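Local coordinates for protein DNA polymerase III subunit beta (Deinococcus radiodurans, PDB 4TRT) that probably tethers DNA polymerases and other proteins to DNA as a ring-shaped head-to-tail homodimer, making replication processive, at residues S139-A143 / R174-R178; A260-V264 / A296-L300; N273-L279 / M311-A317; S338-F344 / A355-T359. All coordinates share one frame; numbering follows the deposited sequence.

Contact 1. Residues S139-A143 / R174-R178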
loop_
_atom_site.group_PDB
_atom_site.type_symbol
_atom_site.label_atom_id
_atom_site.label_comp_id
_atom_site.label_asym_id
_atom_site.label_seq_id
_atom_site.Cartn_x
_atom_site.Cartn_y
_atom_site.Cartn_z
ATOM N N SER A 139 19.797 -11.202 3.173
ATOM C CA SER A 139 19.818 -11.959 4.417
ATOM C C SER A 139 20.559 -11.236 5.537
ATOM O O SER A 139 20.262 -11.495 6.708
ATOM C CB SER A 139 20.462 -13.329 4.201
ATOM O OG SER A 139 19.677 -14.069 3.286
ATOM N N VAL A 140 21.531 -10.371 5.203
ATOM C CA VAL A 140 22.371 -9.724 6.244
ATOM C C VAL A 140 22.194 -8.226 6.410
ATOM O O VAL A 140 22.594 -7.686 7.428
ATOM C CB VAL A 140 23.863 -10.043 6.057
ATOM C CG1 VAL A 140 24.039 -11.556 5.913
ATOM C CG2 VAL A 140 24.453 -9.248 4.880
ATOM N N ARG A 141 21.533 -7.579 5.451
ATOM C CA ARG A 141 21.449 -6.114 5.361
ATOM C C ARG A 141 20.887 -5.437 6.617
ATOM O O ARG A 141 21.363 -4.380 7.021
ATOM C CB ARG A 141 20.588 -5.751 4.125
ATOM C CG ARG A 141 19.834 -4.429 4.172
ATOM C CD ARG A 141 20.819 -3.326 3.924
ATOM N NE ARG A 141 20.266 -1.971 3.941
ATOM C CZ ARG A 141 20.355 -1.130 4.965
ATOM N NH1 ARG A 141 20.891 -1.499 6.127
ATOM N NH2 ARG A 141 19.881 0.097 4.819
ATOM N N TYR A 142 19.862 -6.030 7.224
ATOM C CA TYR A 142 19.252 -5.475 8.438
ATOM C C TYR A 142 20.248 -5.183 9.582
ATOM O O TYR A 142 19.989 -4.338 10.431
ATOM C CB TYR A 142 18.163 -6.425 8.962
ATOM C CG TYR A 142 18.719 -7.706 9.570
ATOM C CD1 TYR A 142 19.132 -7.742 10.893
ATOM C CD2 TYR A 142 18.844 -8.875 8.815
ATOM C CE1 TYR A 142 19.651 -8.889 11.454
ATOM C CE2 TYR A 142 19.374 -10.035 9.368
ATOM C CZ TYR A 142 19.766 -10.036 10.691
ATOM O OH TYR A 142 20.262 -11.162 11.289
ATOM N N ALA A 143 21.369 -5.901 9.635
ATOM C CA ALA A 143 22.301 -5.780 10.764
ATOM C C ALA A 143 23.201 -4.546 10.697
ATOM O O ALA A 143 23.810 -4.168 11.708
ATOM C CB ALA A 143 23.165 -7.040 10.881
ATOM N N ARG A 174 25.075 -7.412 17.493
ATOM C CA ARG A 174 24.469 -8.418 16.607
ATOM C C ARG A 174 25.248 -8.529 15.303
ATOM O O ARG A 174 25.878 -7.582 14.862
ATOM C CB ARG A 174 22.993 -8.158 16.331
ATOM C CG ARG A 174 22.684 -6.885 15.573
ATOM C CD ARG A 174 21.189 -6.809 15.374
ATOM N NE ARG A 174 20.731 -5.590 14.727
ATOM C CZ ARG A 174 19.506 -5.436 14.214
ATOM N NH1 ARG A 174 18.623 -6.426 14.256
ATOM N NH2 ARG A 174 19.163 -4.295 13.640
ATOM N N VAL A 175 25.163 -9.704 14.686
ATOM C CA VAL A 175 25.891 -10.019 13.476
ATOM C C VAL A 175 24.971 -10.842 12.582
ATOM O O VAL A 175 24.201 -11.685 13.072
ATOM C CB VAL A 175 27.151 -10.877 13.774
ATOM C CG1 VAL A 175 28.030 -10.932 12.534
ATOM C CG2 VAL A 175 27.932 -10.334 14.973
ATOM N N ALA A 176 25.056 -10.603 11.280
ATOM C CA ALA A 176 24.374 -11.432 10.287
ATOM C C ALA A 176 25.413 -11.826 9.249
ATOM O O ALA A 176 26.180 -10.975 8.789
ATOM C CB ALA A 176 23.239 -10.664 9.639
ATOM N N ILE A 177 25.417 -13.111 8.905
ATOM C CA ILE A 177 26.380 -13.717 7.984
ATOM C C ILE A 177 25.636 -14.597 7.001
ATOM O O ILE A 177 24.716 -15.326 7.382
ATOM C CB ILE A 177 27.372 -14.614 8.760
ATOM C CG1 ILE A 177 28.185 -13.792 9.765
ATOM C CG2 ILE A 177 28.297 -15.407 7.818
ATOM C CD1 ILE A 177 28.907 -14.652 10.773
ATOM N N ARG A 178 26.000 -14.515 5.721
ATOM C CA ARG A 178 25.589 -15.528 4.769
ATOM C C ARG A 178 26.744 -15.901 3.843
ATOM O O ARG A 178 27.352 -15.025 3.227
ATOM C CB ARG A 178 24.383 -15.077 3.954
ATOM C CG ARG A 178 23.807 -16.218 3.113
ATOM C CD ARG A 178 22.292 -16.234 3.097
ATOM N NE ARG A 178 21.787 -17.498 2.567
ATOM C CZ ARG A 178 20.501 -17.817 2.474
ATOM N NH1 ARG A 178 19.562 -16.979 2.892
ATOM N NH2 ARG A 178 20.154 -18.998 1.978
HETATM O O HOH W 1 21.332 -10.763 14.281
HETATM O O HOH W 2 22.154 -3.069 13.940
#
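S139 OG is gripped twice: R178 NH1 donates a hydrogen bond to it over 2.9 Å, and the hydroxyl is also bonded to the carbonyl of R135, one turn back in the helix. The hydroxyl oxygen lies at the guanidinium edge, tilted 16° from its plane, while R178 NE is bonded to G351 O, and together these bonds limit the rotation of the arginine end. Next along the chain, V140 meets the strand. Its CG1, set beside the backbone N and anti to the carbonyl carbon (chi1 -51°), lies 3.6 Å from R178 N, and its CB rests on A176 CB. A176 CB is where three side chains converge: A143 CB lies 3.8 Å from it and Y142 OH 3.4 Å. The same tyrosine oxygen is bonded to Y353 OH and, through a water, reaches V175 O. At the far end R174 brings NH1 to the edge of the Y142 ring, 3.6 Å from CD1, with the two planes 63° apart. A salt bridge from R174 NH1 to D322 ties the arginine to helix 317-324, and a second water joins its NE to A143 O. Such packing of a helix end against a strand, with small apolar residues between polar corners, belongs to the helix-on-sheet architecture of the central domain of this DNA-encircling ring.

Contact 2. Residues A260-V264 / A296-L300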
loop_
_atom_site.group_PDB
_atom_site.type_symbol
_atom_site.label_atom_id
_atom_site.label_comp_id
_atom_site.label_asym_id
_atom_site.label_seq_id
_atom_site.Cartn_x
_atom_site.Cartn_y
_atom_site.Cartn_z
ATOM N N ALA A 260 4.761 -16.534 16.683
ATOM C CA ALA A 260 4.657 -16.406 18.121
ATOM C C ALA A 260 5.365 -15.153 18.636
ATOM O O ALA A 260 4.824 -14.460 19.491
ATOM C CB ALA A 260 5.185 -17.656 18.814
ATOM N N VAL A 261 6.565 -14.849 18.106
ATOM C CA VAL A 261 7.309 -13.657 18.527
ATOM C C VAL A 261 6.522 -12.433 18.116
ATOM O O VAL A 261 6.304 -11.504 18.917
ATOM C CB VAL A 261 8.736 -13.641 17.955
ATOM C CG1 VAL A 261 9.400 -12.283 18.130
ATOM C CG2 VAL A 261 9.586 -14.733 18.624
ATOM N N ASN A 262 6.043 -12.442 16.880
ATOM C CA ASN A 262 5.232 -11.348 16.373
ATOM C C ASN A 262 4.027 -11.045 17.260
ATOM O O ASN A 262 3.812 -9.893 17.648
ATOM C CB ASN A 262 4.752 -11.624 14.951
ATOM C CG ASN A 262 3.970 -10.456 14.384
ATOM O OD1 ASN A 262 4.535 -9.398 14.141
ATOM N ND2 ASN A 262 2.665 -10.623 14.226
ATOM N N ARG A 263 3.227 -12.056 17.571
ATOM C CA ARG A 263 1.988 -11.804 18.304
ATOM C C ARG A 263 2.240 -11.350 19.751
ATOM O O ARG A 263 1.566 -10.429 20.232
ATOM C CB ARG A 263 1.030 -12.994 18.238
ATOM C CG ARG A 263 1.436 -14.242 19.009
ATOM C CD ARG A 263 0.291 -15.254 19.022
ATOM N NE ARG A 263 -0.040 -15.709 17.675
ATOM C CZ ARG A 263 0.494 -16.777 17.068
ATOM N NH1 ARG A 263 1.389 -17.559 17.669
ATOM N NH2 ARG A 263 0.113 -17.070 15.842
ATOM N N VAL A 264 3.221 -11.952 20.416
ATOM C CA VAL A 264 3.543 -11.599 21.802
ATOM C C VAL A 264 4.138 -10.193 21.915
ATOM O O VAL A 264 3.854 -9.472 22.860
ATOM C CB VAL A 264 4.470 -12.666 22.430
ATOM C CG1 VAL A 264 5.029 -12.194 23.764
ATOM C CG2 VAL A 264 3.689 -13.955 22.617
ATOM N N ALA A 296 1.343 -10.912 27.582
ATOM C CA ALA A 296 1.105 -11.981 26.615
ATOM C C ALA A 296 2.069 -13.104 26.868
ATOM O O ALA A 296 3.241 -12.838 27.131
ATOM C CB ALA A 296 1.330 -11.475 25.195
ATOM N N GLN A 297 1.595 -14.337 26.712
ATOM C CA GLN A 297 2.458 -15.512 26.674
ATOM C C GLN A 297 2.013 -16.450 25.562
ATOM O O GLN A 297 0.808 -16.644 25.358
ATOM C CB GLN A 297 2.378 -16.287 27.984
ATOM C CG GLN A 297 2.970 -15.555 29.181
ATOM C CD GLN A 297 2.884 -16.345 30.476
ATOM O OE1 GLN A 297 2.133 -17.315 30.576
ATOM N NE2 GLN A 297 3.648 -15.918 31.482
ATOM N N ASP A 298 2.983 -17.024 24.859
ATOM C CA ASP A 298 2.724 -18.084 23.879
ATOM C C ASP A 298 3.691 -19.231 24.123
ATOM O O ASP A 298 4.875 -18.999 24.405
ATOM C CB ASP A 298 2.875 -17.546 22.462
ATOM C CG ASP A 298 2.023 -18.294 21.454
ATOM O OD1 ASP A 298 1.388 -19.322 21.797
ATOM O OD2 ASP A 298 1.993 -17.855 20.288
ATOM N N THR A 299 3.199 -20.465 24.038
ATOM C CA THR A 299 4.034 -21.643 24.344
ATOM C C THR A 299 4.113 -22.563 23.134
ATOM O O THR A 299 3.076 -22.910 22.552
ATOM C CB THR A 299 3.495 -22.413 25.573
ATOM O OG1 THR A 299 3.408 -21.531 26.702
ATOM C CG2 THR A 299 4.396 -23.604 25.949
ATOM N N LEU A 300 5.341 -22.935 22.758
ATOM C CA LEU A 300 5.611 -23.798 21.610
ATOM C C LEU A 300 6.330 -25.069 22.045
ATOM O O LEU A 300 7.222 -25.012 22.887
ATOM C CB LEU A 300 6.503 -23.079 20.583
ATOM C CG LEU A 300 5.988 -21.808 19.920
ATOM C CD1 LEU A 300 7.097 -21.139 19.109
ATOM C CD2 LEU A 300 4.789 -22.112 19.043
#
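A helix laid on the face of a beta sheet at the subunit interface sets this contact: helix 254-265 runs nearly antiparallel to strand 294-301, the axes of the segments 260-264 and 296-300 coming within 8.4 Å at an angle of 166°. One turn of the helix supplies three residues that face the strand. V264 spreads its two methyls along the strand, CG1 lying 4.0 Å from A296 CB and CG2 3.7 Å from D298 CB. A260 CB fills the next position, 3.5 Å from D298 OD2 and 4.0 Å from L300 CD1, so the carboxylate oxygen is approached by a methyl as well as by a charge. That charge is R263. Its CG stands between the backbone N and the carbonyl carbon (chi1 70°), and a further bend at chi3 curls the chain back, so that NH1 gives D298 OD2 a salt-bridged hydrogen bond of 2.7 Å. The oxygen sits at the guanidinium edge and is met nearly along its C-O bond, the two flat groups being turned 70° apart. In the ring, strand 294-301 is the outermost of its sheet within one chain, and residues A296 to D298 pair with an antiparallel strand of the second subunit, carrying the sheet across the interface. A leucine in place of R263 would probably leave the buried D298 carboxylate without its countercharge and N81 O of the second subunit without the hydrogen bond it receives from NE. G102 of that subunit packs on D298, and S103 on R263.

Contact 3. Residues N273-L279 / M311-A317; sequences NNRVEFL and MSLAFNA
F278 and F315 meet as a T-shaped pair, the edge of F315 pointing at the face of F278 with centroids 5.0 Å apart and planes at 78°. F315 CD2 makes the closest approach, 3.6 Å from F278 CD1 and offset toward the rim. V276 extends this apolar face: its CG1, turned between the backbone N and the carbonyl carbon (chi1 58°), touches A317 CB at 3.7 Å as well as F315 CB. V320 of helix 317-324 and L287 also touch F278. Around this centre two antiparallel strands are stitched by paired backbone bonds at V276-F315 and F278-L313, the shortest being F278 N to L313 O at 2.7 Å. On the other face the R275 guanidinium lies flat over A314 CB, 3.5 Å from NH2, and E277 turns its carboxylate to R286 in a salt bridge. At the strand's end A317 N donates to N274 O over 2.9 Å. Beside it N274 ND2 bonds N316 OD1 at 3.1 Å, reaching that oxygen from above its carbonyl plane, 35° out of it. N316 is the N-cap of the following helix, its OD1 also receiving weak bonds from R318 N and H319 N. An alanine at N316 is likely to leave N274 ND2 without this partner and to take away the weak side-chain cap at the helix start. The chemistry thus divides by face and end: aromatic packing inside, charge outside, amides where strand becomes helix.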
loop_
_atom_site.group_PDB
_atom_site.type_symbol
_atom_site.label_atom_id
_atom_site.label_comp_id
_atom_site.label_asym_id
_atom_site.label_seq_id
_atom_site.Cartn_x
_atom_site.Cartn_y
_atom_site.Cartn_z
ATOM N N ASN A 273 12.965 -1.487 24.630
ATOM C CA ASN A 273 13.668 -2.309 23.638
ATOM C C ASN A 273 12.858 -3.509 23.139
ATOM O O ASN A 273 13.419 -4.578 22.876
ATOM C CB ASN A 273 15.017 -2.759 24.211
ATOM C CG ASN A 273 15.843 -1.581 24.712
ATOM O OD1 ASN A 273 15.818 -0.500 24.115
ATOM N ND2 ASN A 273 16.540 -1.767 25.830
ATOM N N ASN A 274 11.545 -3.320 23.000
ATOM C CA ASN A 274 10.629 -4.368 22.559
ATOM C C ASN A 274 10.875 -5.684 23.299
ATOM O O ASN A 274 10.945 -6.734 22.689
ATOM C CB ASN A 274 10.780 -4.611 21.056
ATOM C CG ASN A 274 10.735 -3.330 20.246
ATOM O OD1 ASN A 274 9.732 -2.633 20.240
ATOM N ND2 ASN A 274 11.832 -3.017 19.555
ATOM N N ARG A 275 10.992 -5.613 24.618
ATOM C CA ARG A 275 11.412 -6.763 25.418
ATOM C C ARG A 275 10.509 -8.010 25.281
ATOM O O ARG A 275 9.304 -7.952 25.541
ATOM C CB ARG A 275 11.522 -6.347 26.879
ATOM C CG ARG A 275 12.092 -7.409 27.793
ATOM C CD ARG A 275 12.040 -6.945 29.230
ATOM N NE ARG A 275 12.492 -8.007 30.119
ATOM C CZ ARG A 275 13.760 -8.236 30.447
ATOM N NH1 ARG A 275 14.743 -7.470 29.974
ATOM N NH2 ARG A 275 14.048 -9.235 31.269
ATOM N N VAL A 276 11.112 -9.135 24.888
ATOM C CA VAL A 276 10.445 -10.432 24.904
ATOM C C VAL A 276 11.288 -11.479 25.643
ATOM O O VAL A 276 12.488 -11.636 25.367
ATOM C CB VAL A 276 10.139 -10.926 23.476
ATOM C CG1 VAL A 276 11.418 -11.034 22.650
ATOM C CG2 VAL A 276 9.409 -12.269 23.515
ATOM N N GLU A 277 10.657 -12.182 26.580
ATOM C CA GLU A 277 11.321 -13.221 27.348
ATOM C C GLU A 277 11.185 -14.561 26.625
ATOM O O GLU A 277 10.123 -14.898 26.096
ATOM C CB GLU A 277 10.753 -13.294 28.771
ATOM C CG GLU A 277 11.159 -14.509 29.601
ATOM C CD GLU A 277 10.327 -14.632 30.879
ATOM O OE1 GLU A 277 10.118 -13.595 31.571
ATOM O OE2 GLU A 277 9.862 -15.749 31.191
ATOM N N PHE A 278 12.292 -15.288 26.567
ATOM C CA PHE A 278 12.329 -16.645 26.036
ATOM C C PHE A 278 12.558 -17.541 27.240
ATOM O O PHE A 278 13.564 -17.369 27.929
ATOM C CB PHE A 278 13.530 -16.826 25.124
ATOM C CG PHE A 278 13.310 -16.415 23.707
ATOM C CD1 PHE A 278 12.816 -15.170 23.393
ATOM C CD2 PHE A 278 13.685 -17.259 22.681
ATOM C CE1 PHE A 278 12.645 -14.786 22.081
ATOM C CE2 PHE A 278 13.513 -16.883 21.366
ATOM C CZ PHE A 278 12.998 -15.638 21.068
ATOM N N LEU A 279 11.644 -18.461 27.516
ATOM C CA LEU A 279 11.849 -19.433 28.585
ATOM C C LEU A 279 11.798 -20.833 27.989
ATOM O O LEU A 279 10.760 -21.278 27.518
ATOM C CB LEU A 279 10.797 -19.287 29.687
ATOM C CG LEU A 279 10.831 -20.307 30.838
ATOM C CD1 LEU A 279 12.131 -20.181 31.615
ATOM C CD2 LEU A 279 9.625 -20.105 31.748
ATOM N N MET A 311 16.382 -22.468 30.615
ATOM C CA MET A 311 17.028 -21.175 30.473
ATOM C C MET A 311 15.995 -20.086 30.234
ATOM O O MET A 311 15.001 -20.295 29.527
ATOM C CB MET A 311 18.049 -21.188 29.322
ATOM C CG MET A 311 19.069 -20.073 29.413
ATOM S SD MET A 311 20.366 -20.154 28.147
ATOM C CE MET A 311 21.433 -21.456 28.767
ATOM N N SER A 312 16.257 -18.929 30.832
ATOM C CA SER A 312 15.441 -17.748 30.662
ATOM C C SER A 312 16.284 -16.607 30.109
ATOM O O SER A 312 17.311 -16.238 30.697
ATOM C CB SER A 312 14.833 -17.323 31.994
ATOM O OG SER A 312 13.903 -16.282 31.753
ATOM N N LEU A 313 15.857 -16.067 28.974
ATOM C CA LEU A 313 16.585 -15.002 28.293
ATOM C C LEU A 313 15.625 -13.882 27.904
ATOM O O LEU A 313 14.410 -14.098 27.832
ATOM C CB LEU A 313 17.277 -15.535 27.032
ATOM C CG LEU A 313 18.096 -16.824 27.129
ATOM C CD1 LEU A 313 17.274 -18.018 26.655
ATOM C CD2 LEU A 313 19.399 -16.708 26.348
ATOM N N ALA A 314 16.176 -12.691 27.682
ATOM C CA ALA A 314 15.413 -11.529 27.231
ATOM C C ALA A 314 16.060 -10.967 25.980
ATOM O O ALA A 314 17.278 -10.734 25.960
ATOM C CB ALA A 314 15.391 -10.456 28.322
ATOM N N PHE A 315 15.242 -10.732 24.957
ATOM C CA PHE A 315 15.678 -10.207 23.664
ATOM C C PHE A 315 14.798 -9.039 23.185
ATOM O O PHE A 315 13.618 -8.958 23.515
ATOM C CB PHE A 315 15.590 -11.301 22.580
ATOM C CG PHE A 315 16.551 -12.452 22.768
ATOM C CD1 PHE A 315 17.905 -12.293 22.546
ATOM C CD2 PHE A 315 16.094 -13.698 23.155
ATOM C CE1 PHE A 315 18.789 -13.356 22.714
ATOM C CE2 PHE A 315 16.970 -14.765 23.334
ATOM C CZ PHE A 315 18.319 -14.598 23.106
ATOM N N ASN A 316 15.383 -8.179 22.356
ATOM C CA ASN A 316 14.631 -7.211 21.545
ATOM C C ASN A 316 13.844 -7.997 20.487
ATOM O O ASN A 316 14.445 -8.543 19.542
ATOM C CB ASN A 316 15.630 -6.228 20.899
ATOM C CG ASN A 316 14.973 -5.118 20.097
ATOM O OD1 ASN A 316 13.919 -5.285 19.472
ATOM N ND2 ASN A 316 15.618 -3.970 20.097
ATOM N N ALA A 317 12.514 -8.049 20.638
ATOM C CA ALA A 317 11.659 -8.803 19.694
ATOM C C ALA A 317 11.835 -8.389 18.223
ATOM O O ALA A 317 11.754 -9.232 17.323
ATOM C CB ALA A 317 10.182 -8.699 20.084
#

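Contact 4. Residues S338-F344 / A355-T359; sequences STSPAIF and AVMVT. Unlike the reference sequence in segment 355-359: A355 (reference Gly), V356 (reference Gly), M357 (reference His), V358 (reference Gly), T359 (reference His).
A beta hairpin formed by strands 342-346 and 353-357 frames this contact, and at its open end the flanking loops still touch. Antiparallel hydrogen-bonded pairs A342-M357 and F344-A355 bracket the non-hydrogen-bonded pair I343-V356; A342 N reaches M357 O at 2.8 Å, and the return bond from M357 N is equally straight. On the face shared by A342, F344, A355 and M357 lies a Met-aromatic contact. M357 CG sits over the F344 ring, 3.9 Å from CE2 and 23° off the ring normal. With CG beside the backbone N (chi1 -76°), the methionine chain then bends at chi2 and chi3, which carries SD obliquely past the ring, 4.2 Å from F344 CE2. Helix 317-324 covers this face, A323 lying against F344 and V320 against M357. The opposite face is more thinly joined, with V356 CG2 beside I343 CG1 and V356 CG1 4.1 Å from P341 CB. P341 has no N-H to give, yet its CA approaches M357 O at 3.2 Å, next to the A342-M357 pair. Beyond it T359 fits into the bend of residues 338-340: its CG2 lies 3.6 Å from both S338 O and S340 O, while its backbone N donates to a water at 2.9 Å that bonds T339 O only weakly. Through V356, backbone-bonded to V175, the hairpin joins strand 175-181, making the continuous antiparallel sheet that bridges neighbouring domains in the bacterial processivity ring.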
loop_
_atom_site.group_PDB
_atom_site.type_symbol
_atom_site.label_atom_id
_atom_site.label_comp_id
_atom_site.label_asym_id
_atom_site.label_seq_id
_atom_site.Cartn_x
_atom_site.Cartn_y
_atom_site.Cartn_z
ATOM N N SER A 338 22.220 -17.334 29.877
ATOM C CA SER A 338 21.004 -16.510 30.011
ATOM C C SER A 338 21.231 -15.049 29.650
ATOM O O SER A 338 20.305 -14.382 29.198
ATOM C CB SER A 338 20.421 -16.598 31.415
ATOM O OG SER A 338 21.365 -16.127 32.332
ATOM N N THR A 339 22.463 -14.564 29.808
ATOM C CA THR A 339 22.779 -13.177 29.467
ATOM C C THR A 339 23.957 -13.050 28.494
ATOM O O THR A 339 24.609 -12.022 28.462
ATOM C CB THR A 339 23.074 -12.358 30.749
ATOM O OG1 THR A 339 24.254 -12.864 31.384
ATOM C CG2 THR A 339 21.892 -12.475 31.741
ATOM N N SER A 340 24.219 -14.071 27.679
ATOM C CA SER A 340 25.314 -14.001 26.711
ATOM C C SER A 340 24.785 -14.337 25.312
ATOM O O SER A 340 23.616 -14.698 25.161
ATOM C CB SER A 340 26.502 -14.884 27.138
ATOM O OG SER A 340 26.098 -16.207 27.386
ATOM N N PRO A 341 25.616 -14.135 24.272
ATOM C CA PRO A 341 24.980 -14.124 22.950
ATOM C C PRO A 341 24.463 -15.499 22.482
ATOM O O PRO A 341 24.888 -16.554 22.983
ATOM C CB PRO A 341 26.083 -13.574 22.033
ATOM C CG PRO A 341 26.996 -12.796 22.945
ATOM C CD PRO A 341 26.988 -13.580 24.229
ATOM N N ALA A 342 23.523 -15.450 21.557
ATOM C CA ALA A 342 22.892 -16.630 20.978
ATOM C C ALA A 342 23.095 -16.652 19.472
ATOM O O ALA A 342 23.305 -15.609 18.860
ATOM C CB ALA A 342 21.406 -16.627 21.297
ATOM N N ILE A 343 22.999 -17.841 18.877
ATOM C CA ILE A 343 23.039 -17.994 17.419
ATOM C C ILE A 343 21.682 -18.536 16.965
ATOM O O ILE A 343 21.174 -19.495 17.551
ATOM C CB ILE A 343 24.167 -18.946 16.972
ATOM C CG1 ILE A 343 25.546 -18.385 17.346
ATOM C CG2 ILE A 343 24.108 -19.200 15.475
ATOM C CD1 ILE A 343 26.660 -19.410 17.194
ATOM N N PHE A 344 21.085 -17.886 15.957
ATOM C CA PHE A 344 19.897 -18.386 15.283
ATOM C C PHE A 344 20.292 -18.757 13.853
ATOM O O PHE A 344 20.964 -17.993 13.162
ATOM C CB PHE A 344 18.765 -17.351 15.227
ATOM C CG PHE A 344 18.275 -16.855 16.567
ATOM C CD1 PHE A 344 18.641 -17.456 17.763
ATOM C CD2 PHE A 344 17.359 -15.806 16.604
ATOM C CE1 PHE A 344 18.166 -16.981 18.962
ATOM C CE2 PHE A 344 16.850 -15.340 17.798
ATOM C CZ PHE A 344 17.272 -15.916 18.986
ATOM N N ALA A 355 22.723 -15.840 12.289
ATOM C CA ALA A 355 22.529 -14.585 13.015
ATOM C C ALA A 355 23.094 -14.759 14.422
ATOM O O ALA A 355 22.876 -15.791 15.056
ATOM C CB ALA A 355 21.053 -14.224 13.102
ATOM N N VAL A 356 23.815 -13.746 14.901
ATOM C CA VAL A 356 24.220 -13.682 16.291
ATOM C C VAL A 356 23.414 -12.571 16.936
ATOM O O VAL A 356 23.361 -11.444 16.417
ATOM C CB VAL A 356 25.727 -13.398 16.449
ATOM C CG1 VAL A 356 26.109 -13.252 17.932
ATOM C CG2 VAL A 356 26.537 -14.497 15.781
ATOM N N MET A 357 22.777 -12.915 18.048
ATOM C CA MET A 357 21.929 -12.013 18.816
ATOM C C MET A 357 22.513 -11.811 20.196
ATOM O O MET A 357 22.945 -12.778 20.820
ATOM C CB MET A 357 20.578 -12.683 19.037
ATOM C CG MET A 357 19.665 -12.698 17.833
ATOM S SD MET A 357 18.389 -11.436 17.881
ATOM C CE MET A 357 18.137 -10.989 19.602
ATOM N N VAL A 358 22.486 -10.582 20.686
ATOM C CA VAL A 358 22.799 -10.297 22.074
ATOM C C VAL A 358 21.522 -10.237 22.909
ATOM O O VAL A 358 20.451 -9.967 22.377
ATOM C CB VAL A 358 23.580 -8.976 22.204
ATOM C CG1 VAL A 358 24.865 -9.054 21.369
ATOM C CG2 VAL A 358 22.725 -7.769 21.812
ATOM N N THR A 359 21.636 -10.529 24.208
ATOM C CA THR A 359 20.498 -10.418 25.134
ATOM C C THR A 359 20.334 -8.958 25.592
ATOM O O THR A 359 21.264 -8.163 25.468
ATOM C CB THR A 359 20.664 -11.351 26.367
ATOM O OG1 THR A 359 21.894 -11.076 27.040
ATOM C CG2 THR A 359 20.642 -12.811 25.953
HETATM O O HOH W 3 24.177 -11.289 25.267
#

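How the contacts relate
Contacts 1 and 2 are buried, whereas contacts 3 and 4 each have a solvent-facing rim. Contacts 1 and 4 lie on neighbouring strands of one long antiparallel sheet, and Y142 packs on A355 between them. Contacts 2 and 3 share the smaller four-stranded sheet and meet where V261 packs on F278 and A317. Contact 3 presses on contact 4 through F315, next to M357 and T359. Chemistry follows place: contact 2 holds its own salt bridge and alone touches the second subunit, while the arginines of contact 1 bond a serine hydroxyl and an aspartate outside it. Contacts 3 and 4 combine backbone bonds with an aromatic ring, met by another ring in the first and by methionine in the second.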